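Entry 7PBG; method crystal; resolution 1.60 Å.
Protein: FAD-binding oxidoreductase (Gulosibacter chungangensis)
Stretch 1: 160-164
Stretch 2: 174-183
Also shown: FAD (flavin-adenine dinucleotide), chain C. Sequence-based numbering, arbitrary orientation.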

# COMPACT_ATOMS: atom_id res chain seq x y z
N GLY A 160 -1.48 5.15 -16.25
CA GLY A 160 -2.58 4.26 -16.64
C GLY A 160 -2.34 2.84 -16.17
O GLY A 160 -3.24 2.18 -15.63
N ASN A 161 -1.11 2.34 -16.30
CA ASN A 161 -0.79 0.98 -15.86
C ASN A 161 -1.03 0.90 -14.35
O ASN A 161 -1.61 -0.08 -13.86
CB ASN A 161 0.65 0.66 -16.25
CG ASN A 161 1.05 -0.72 -15.81
OD1 ASN A 161 1.41 -0.93 -14.63
ND2 ASN A 161 0.98 -1.65 -16.75
N THR A 162 -0.57 1.91 -13.60
CA THR A 162 -0.72 1.97 -12.14
C THR A 162 -2.19 1.85 -11.79
O THR A 162 -2.48 1.14 -10.79
CB THR A 162 -0.02 3.21 -11.56
OG1 THR A 162 1.37 3.13 -11.87
CG2 THR A 162 -0.14 3.28 -10.07
N MET A 163 -3.05 2.58 -12.49
CA MET A 163 -4.51 2.62 -12.15
C MET A 163 -5.14 1.24 -12.35
O MET A 163 -6.25 1.01 -11.80
CB MET A 163 -5.29 3.61 -12.99
CG MET A 163 -4.73 4.98 -13.06
SD MET A 163 -5.13 5.95 -11.65
CE MET A 163 -6.91 6.20 -11.71
N GLU A 164 -4.51 0.32 -13.09
CA GLU A 164 -4.97 -1.07 -13.26
C GLU A 164 -4.28 -2.03 -12.28
O GLU A 164 -4.46 -3.23 -12.44
CB GLU A 164 -4.70 -1.55 -14.69
CG GLU A 164 -5.77 -1.07 -15.64
CD GLU A 164 -7.06 -1.88 -15.54
OE1 GLU A 164 -8.05 -1.36 -14.95
OE2 GLU A 164 -7.09 -3.04 -16.08
PA FAD C . -4.72 2.97 -19.87
O1A FAD C . -5.41 2.20 -20.94
O2A FAD C . -4.48 4.45 -20.09
O5B FAD C . -5.54 2.81 -18.55
C5B FAD C . -6.05 1.55 -18.13
C4B FAD C . -7.28 1.81 -17.30
O4B FAD C . -6.94 2.54 -16.08
C3B FAD C . -8.37 2.67 -17.96
O3B FAD C . -9.20 1.90 -18.82
C2B FAD C . -9.07 3.30 -16.74
O2B FAD C . -9.99 2.37 -16.20
C1B FAD C . -7.89 3.56 -15.81
N9A FAD C . -7.25 4.83 -15.98
C8A FAD C . -6.11 5.07 -16.69
N7A FAD C . -5.76 6.32 -16.65
C5A FAD C . -6.75 6.95 -15.94
C6A FAD C . -6.90 8.28 -15.52
N6A FAD C . -6.06 9.26 -15.88
N1A FAD C . -8.01 8.57 -14.80
C2A FAD C . -8.85 7.56 -14.46
N3A FAD C . -8.78 6.28 -14.76
C4A FAD C . -7.69 6.04 -15.52
N1 FAD C . 0.33 -5.23 -18.13
C2 FAD C . 1.11 -5.16 -17.06
O2 FAD C . 0.75 -4.51 -16.04
N3 FAD C . 2.34 -5.69 -17.05
C4 FAD C . 2.84 -6.42 -18.09
O4 FAD C . 4.01 -6.83 -18.06
C4X FAD C . 2.05 -6.56 -19.22
N5 FAD C . 2.52 -7.26 -20.21
C5X FAD C . 1.71 -7.38 -21.32
C6 FAD C . 2.20 -8.11 -22.41
C7 FAD C . 1.49 -8.23 -23.59
C7M FAD C . 2.08 -9.01 -24.74
C8 FAD C . 0.24 -7.58 -23.68
C8M FAD C . -0.57 -7.68 -24.94
C9 FAD C . -0.27 -6.89 -22.61
C9A FAD C . 0.45 -6.75 -21.40
N10 FAD C . -0.01 -6.00 -20.32
C10 FAD C . 0.78 -5.87 -19.19
C1' FAD C . -1.29 -5.25 -20.37
C2' FAD C . -1.13 -3.81 -20.89
O2' FAD C . -0.24 -3.77 -22.06
C3' FAD C . -0.53 -2.81 -19.89
O3' FAD C . -1.10 -2.99 -18.62
C4' FAD C . -0.66 -1.33 -20.27
O4' FAD C . 0.36 -0.55 -19.61
C5' FAD C . -2.02 -0.79 -19.92
O5' FAD C . -2.44 0.24 -20.82
P FAD C . -2.15 1.78 -20.51
O1P FAD C . -2.25 2.54 -21.80
O2P FAD C . -0.86 1.83 -19.75
O3P FAD C . -3.34 2.22 -19.53
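Stretch 2 174-183: DHSMWRCGME

A cofactor-binding residue is often held in place by a second shell of side chains, and the FAD-binding oxidoreductase of Gulosibacter chungangensis offers a compact example. Stretch 1 carries the end of a helix whose N161 uses ND2 to donate two hydrogen bonds to FAD, 3.1 Å to O4' and 3.0 Å to O2. Stretch 2 approaches this segment first as a short helix, 175-178, and then as a strand that begins at R179 and runs on past E183; the contacts advance in the same order along both stretches, from N161 with H175 to M163 with M182.

D174 does not touch stretch 1; it caps the short helix: its OD1 accepts a weak bond from S176 N at 3.3 Å and a shorter one from S176 OG at 2.7 Å. H175 follows with its CA-to-CB bond toward stretch 1, and here the two backbones come close, the CA atoms of H175 and T162 lying 5.4 Å apart. With chi1 in the m well, the imidazole donates from ND1 to N161 OD1 at 2.6 Å. The oxygen meets the ring at its edge, near the ring plane, as a bond from a ring nitrogen requires. The amide of N161 is thus engaged at both ends, its nitrogen by the cofactor and its oxygen by the histidine. H175 CB also rests 3.6 Å from T162 OG1.

The next contacts are apolar in character. T162 CG2 lies 4.3 Å from S176 CA. M177 and W178 make no contact with stretch 1, and R179 then brings its CB to 3.7 Å from T162 CG2, so the threonine methyl spans the two elements, touching S176 in the helix and R179 at the start of the strand. Farther along, C180 and G181 stay clear as well, whereas M182 points toward stretch 1 and places its CE 3.7 Å from M163 SD. M163 starts away, but its all-m side chain brings its end back to this meeting. E183 lies beyond reach.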

# COMPACT_ATOMS: atom_id res chain seq x y z
N ASP A 174 5.82 -3.66 -8.31
CA ASP A 174 4.43 -3.36 -7.86
C ASP A 174 4.19 -1.86 -7.97
O ASP A 174 4.47 -1.09 -7.05
CB ASP A 174 4.19 -3.83 -6.42
CG ASP A 174 2.74 -3.76 -5.98
OD1 ASP A 174 1.96 -3.12 -6.66
OD2 ASP A 174 2.37 -4.41 -4.98
N HIS A 175 3.68 -1.45 -9.11
CA HIS A 175 3.50 -0.04 -9.48
C HIS A 175 2.63 0.64 -8.44
O HIS A 175 2.92 1.77 -8.08
CB HIS A 175 2.95 0.03 -10.91
CG HIS A 175 3.92 -0.52 -11.90
ND1 HIS A 175 3.58 -0.76 -13.21
CD2 HIS A 175 5.23 -0.91 -11.77
CE1 HIS A 175 4.63 -1.20 -13.85
NE2 HIS A 175 5.67 -1.30 -12.99
N SER A 176 1.66 -0.06 -7.89
CA SER A 176 0.75 0.52 -6.88
C SER A 176 1.50 0.86 -5.61
O SER A 176 1.08 1.78 -4.91
CB SER A 176 -0.41 -0.38 -6.55
OG SER A 176 0.03 -1.47 -5.77
N MET A 177 2.55 0.14 -5.27
CA MET A 177 3.37 0.38 -4.06
C MET A 177 4.17 1.68 -4.20
O MET A 177 4.31 2.43 -3.22
CB MET A 177 4.34 -0.79 -3.86
CG MET A 177 5.27 -0.70 -2.67
SD MET A 177 6.06 -2.35 -2.45
CE MET A 177 4.73 -3.48 -2.83
N TRP A 178 4.62 1.99 -5.40
CA TRP A 178 5.53 3.13 -5.63
C TRP A 178 4.81 4.39 -6.10
O TRP A 178 5.44 5.45 -6.04
CB TRP A 178 6.68 2.68 -6.53
CG TRP A 178 7.31 1.49 -5.90
CD1 TRP A 178 7.23 0.19 -6.31
CD2 TRP A 178 8.01 1.48 -4.65
NE1 TRP A 178 7.88 -0.61 -5.43
CE2 TRP A 178 8.38 0.14 -4.40
CE3 TRP A 178 8.38 2.47 -3.72
CZ2 TRP A 178 9.10 -0.25 -3.28
CZ3 TRP A 178 9.08 2.08 -2.59
CH2 TRP A 178 9.42 0.75 -2.38
N ARG A 179 3.54 4.25 -6.49
CA ARG A 179 2.59 5.37 -6.65
C ARG A 179 2.58 6.19 -5.36
O ARG A 179 2.33 5.62 -4.29
CB ARG A 179 1.21 4.79 -6.92
CG ARG A 179 0.07 5.81 -7.01
CD ARG A 179 -1.24 5.10 -6.89
NE ARG A 179 -1.43 4.67 -5.50
CZ ARG A 179 -2.05 3.57 -5.10
NH1 ARG A 179 -2.59 2.76 -5.98
NH2 ARG A 179 -2.11 3.27 -3.82
N CYS A 180 2.69 7.51 -5.45
CA CYS A 180 2.53 8.34 -4.24
C CYS A 180 2.13 9.76 -4.61
O CYS A 180 2.92 10.48 -5.24
CB CYS A 180 3.83 8.34 -3.45
SG CYS A 180 3.59 9.08 -1.81
N GLY A 181 0.89 10.11 -4.37
CA GLY A 181 0.40 11.48 -4.58
C GLY A 181 -0.30 11.56 -5.92
O GLY A 181 0.39 11.50 -6.98
N MET A 182 -1.60 11.78 -5.91
CA MET A 182 -2.41 11.83 -7.13
C MET A 182 -3.24 13.11 -7.08
O MET A 182 -3.71 13.48 -5.97
CB MET A 182 -3.38 10.64 -7.18
CG MET A 182 -2.68 9.35 -7.40
SD MET A 182 -3.78 7.96 -7.11
CE MET A 182 -4.78 8.02 -8.61
N GLU A 183 -3.38 13.75 -8.22
CA GLU A 183 -4.44 14.75 -8.42
C GLU A 183 -5.57 14.05 -9.16
O GLU A 183 -5.30 13.37 -10.19
CB GLU A 183 -3.91 15.96 -9.19
CG GLU A 183 -4.95 17.06 -9.36
CD GLU A 183 -4.39 18.30 -10.05
OE1 GLU A 183 -4.28 18.28 -11.27
OE2 GLU A 183 -3.99 19.25 -9.36